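Local coordinates for protein colicin-B (Escherichia coli, PDB 1RH1) that kills Escherichia coli and closely related bacteria by forming channels that depolarise the cytoplasmic membrane and dissipate cellular energy, at residues A[262-270]-A[281-289]. Numbering follows the deposited sequence.
Sequences SSNNHDVIV and LYISAVEIL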
# COMPACT_ATOMS: atom_id res chain seq x y z
N SER A 262 -6.64 8.99 -11.06
CA SER A 262 -7.51 10.11 -11.46
C SER A 262 -8.97 9.66 -11.30
O SER A 262 -9.28 8.52 -11.66
CB SER A 262 -7.21 10.48 -12.92
OG SER A 262 -8.11 11.39 -13.54
N SER A 263 -9.89 10.47 -10.75
CA SER A 263 -11.23 9.96 -10.48
C SER A 263 -12.04 9.58 -11.71
O SER A 263 -12.97 8.78 -11.61
CB SER A 263 -12.03 10.98 -9.67
OG SER A 263 -12.57 12.01 -10.51
N ASN A 264 -11.67 10.13 -12.87
CA ASN A 264 -12.41 9.91 -14.10
C ASN A 264 -11.87 8.86 -15.05
O ASN A 264 -12.40 8.67 -16.15
CB ASN A 264 -12.55 11.25 -14.82
CG ASN A 264 -13.39 12.28 -14.05
OD1 ASN A 264 -13.13 13.47 -14.16
ND2 ASN A 264 -14.40 11.91 -13.26
N ASN A 265 -10.84 8.14 -14.60
CA ASN A 265 -10.23 7.01 -15.29
C ASN A 265 -10.70 5.63 -14.80
O ASN A 265 -10.83 5.38 -13.59
CB ASN A 265 -8.70 7.09 -15.14
CG ASN A 265 -8.02 8.23 -15.90
OD1 ASN A 265 -6.83 8.52 -15.74
ND2 ASN A 265 -8.79 8.89 -16.74
N HIS A 266 -10.93 4.70 -15.75
CA HIS A 266 -11.42 3.36 -15.44
C HIS A 266 -11.02 2.37 -16.50
O HIS A 266 -10.82 2.71 -17.65
CB HIS A 266 -12.95 3.36 -15.34
CG HIS A 266 -13.50 2.52 -14.20
ND1 HIS A 266 -14.50 1.65 -14.28
CD2 HIS A 266 -13.06 2.54 -12.88
CE1 HIS A 266 -14.65 1.16 -13.06
NE2 HIS A 266 -13.79 1.68 -12.20
N ASP A 267 -10.87 1.12 -16.03
CA ASP A 267 -10.66 -0.06 -16.87
C ASP A 267 -11.56 -1.17 -16.36
O ASP A 267 -11.72 -1.36 -15.15
CB ASP A 267 -9.21 -0.58 -16.84
CG ASP A 267 -8.53 -0.87 -15.51
OD1 ASP A 267 -7.45 -1.48 -15.52
OD2 ASP A 267 -9.05 -0.48 -14.46
N VAL A 268 -12.24 -1.87 -17.27
CA VAL A 268 -13.17 -2.92 -16.86
C VAL A 268 -13.10 -4.08 -17.82
O VAL A 268 -12.47 -3.98 -18.88
CB VAL A 268 -14.65 -2.44 -16.82
CG1 VAL A 268 -14.83 -1.29 -15.85
CG2 VAL A 268 -15.06 -1.95 -18.18
N ILE A 269 -13.73 -5.20 -17.50
CA ILE A 269 -13.80 -6.29 -18.45
C ILE A 269 -15.26 -6.38 -18.78
O ILE A 269 -16.13 -6.68 -17.96
CB ILE A 269 -13.25 -7.59 -17.82
CG1 ILE A 269 -11.74 -7.54 -17.85
CG2 ILE A 269 -13.70 -8.80 -18.60
CD1 ILE A 269 -11.09 -8.78 -17.24
N VAL A 270 -15.51 -6.01 -20.03
CA VAL A 270 -16.85 -6.01 -20.57
C VAL A 270 -17.13 -7.43 -21.02
O VAL A 270 -16.42 -7.98 -21.86
CB VAL A 270 -16.94 -5.06 -21.76
CG1 VAL A 270 -18.35 -5.12 -22.28
CG2 VAL A 270 -16.64 -3.63 -21.37
N LEU A 281 -14.11 -8.45 -23.43
CA LEU A 281 -13.14 -7.43 -23.79
C LEU A 281 -12.72 -6.61 -22.58
O LEU A 281 -13.54 -6.25 -21.72
CB LEU A 281 -13.77 -6.58 -24.83
CG LEU A 281 -12.87 -5.61 -25.55
CD1 LEU A 281 -11.88 -6.39 -26.42
CD2 LEU A 281 -13.74 -4.65 -26.38
N TYR A 282 -11.41 -6.38 -22.49
CA TYR A 282 -10.84 -5.53 -21.46
C TYR A 282 -10.72 -4.20 -22.15
O TYR A 282 -10.19 -4.11 -23.26
CB TYR A 282 -9.46 -5.98 -21.03
CG TYR A 282 -8.66 -5.02 -20.13
CD1 TYR A 282 -7.72 -4.16 -20.69
CD2 TYR A 282 -8.86 -4.99 -18.75
CE1 TYR A 282 -6.99 -3.28 -19.89
CE2 TYR A 282 -8.13 -4.11 -17.93
CZ TYR A 282 -7.21 -3.27 -18.52
OH TYR A 282 -6.52 -2.37 -17.75
N ILE A 283 -11.17 -3.17 -21.47
CA ILE A 283 -11.10 -1.85 -22.03
C ILE A 283 -10.71 -0.82 -21.00
O ILE A 283 -11.12 -0.85 -19.85
CB ILE A 283 -12.49 -1.65 -22.70
CG1 ILE A 283 -12.52 -0.32 -23.39
CG2 ILE A 283 -13.60 -1.78 -21.71
CD1 ILE A 283 -13.67 -0.36 -24.42
N SER A 284 -9.80 0.04 -21.43
CA SER A 284 -9.25 1.10 -20.60
C SER A 284 -9.60 2.50 -21.09
O SER A 284 -9.35 2.82 -22.25
CB SER A 284 -7.75 1.00 -20.54
OG SER A 284 -7.31 1.91 -19.53
N ALA A 285 -10.14 3.35 -20.22
CA ALA A 285 -10.60 4.68 -20.62
C ALA A 285 -10.01 5.80 -19.78
O ALA A 285 -10.48 6.10 -18.68
CB ALA A 285 -12.11 4.73 -20.52
N VAL A 286 -9.02 6.47 -20.36
CA VAL A 286 -8.26 7.53 -19.71
C VAL A 286 -8.61 8.96 -20.12
O VAL A 286 -8.95 9.25 -21.25
CB VAL A 286 -6.76 7.21 -19.97
CG1 VAL A 286 -5.81 8.31 -19.55
CG2 VAL A 286 -6.44 5.98 -19.15
N GLU A 287 -8.44 9.87 -19.18
CA GLU A 287 -8.63 11.30 -19.34
C GLU A 287 -7.31 12.06 -19.53
O GLU A 287 -6.48 12.13 -18.61
CB GLU A 287 -9.35 11.77 -18.12
CG GLU A 287 -9.67 13.25 -18.08
CD GLU A 287 -10.33 13.64 -16.78
OE1 GLU A 287 -11.42 14.21 -16.83
OE2 GLU A 287 -9.77 13.35 -15.72
N ILE A 288 -7.08 12.62 -20.73
CA ILE A 288 -5.90 13.42 -21.09
C ILE A 288 -5.96 14.67 -20.19
O ILE A 288 -6.89 15.47 -20.33
CB ILE A 288 -5.91 13.90 -22.60
CG1 ILE A 288 -7.03 13.25 -23.40
CG2 ILE A 288 -4.61 13.55 -23.28
CD1 ILE A 288 -8.45 13.87 -23.13
N LEU A 289 -5.04 14.82 -19.21
CA LEU A 289 -4.97 15.95 -18.27
C LEU A 289 -4.26 17.16 -18.89
O LEU A 289 -3.30 17.04 -19.66
CB LEU A 289 -4.22 15.48 -17.00
CG LEU A 289 -4.90 15.11 -15.66
CD1 LEU A 289 -5.90 13.98 -15.76
CD2 LEU A 289 -3.84 14.58 -14.75
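Tyr282 OH donates a hydrogen bond to Asp267 OD1 at 2.6 Å. The oxygen accepts it on its anti lone pair, and the carboxylate plane is turned 75° from the ring. Asp267 CG sits between its own backbone N and carbonyl carbon (chi1 53°), which brings the carboxylate over to the tyrosine. The same OD1 forms a salt bridge with Arg170, so this buried oxygen has two partners. Ile269 CG1 meets the same ring at its edge, 4.0 Å from Tyr282 CD2. On the other face of the sheet the packing is apolar. Ile283 CG2 lies 3.6 Å from Val270 CG2 and 3.8 Å from Val268 CG2. The Val268 and Ile283 side chains run side by side and point the same way.

The two segments form an antiparallel beta hairpin inside a larger mixed sheet. Strand 189-201 flanks 266-271, and strand 139-146 flanks 281-286. Three reciprocal backbone pairs join the hairpin strands: Val270 with Leu281, Val268 with Ile283 and His266 with Ala285. The last is uneven: Ala285 N reaches His266 O at 2.7 Å, but His266 N is 3.3 Å from Ala285 O and stands above the carbonyl plane.

The His266 end is looser toward solvent. Its imidazole, partly exposed like Asn265, leads away from the partner strand and hydrogen-bonds to Thr10 O through NE2. Residues 262-265 make a type I turn, and the buried Glu287 carboxylate packs against it. OE2 is in van der Waals contact with Asn264 CB at 3.6 Å and hydrogen-bonds to Ser24 OG in the TonB box.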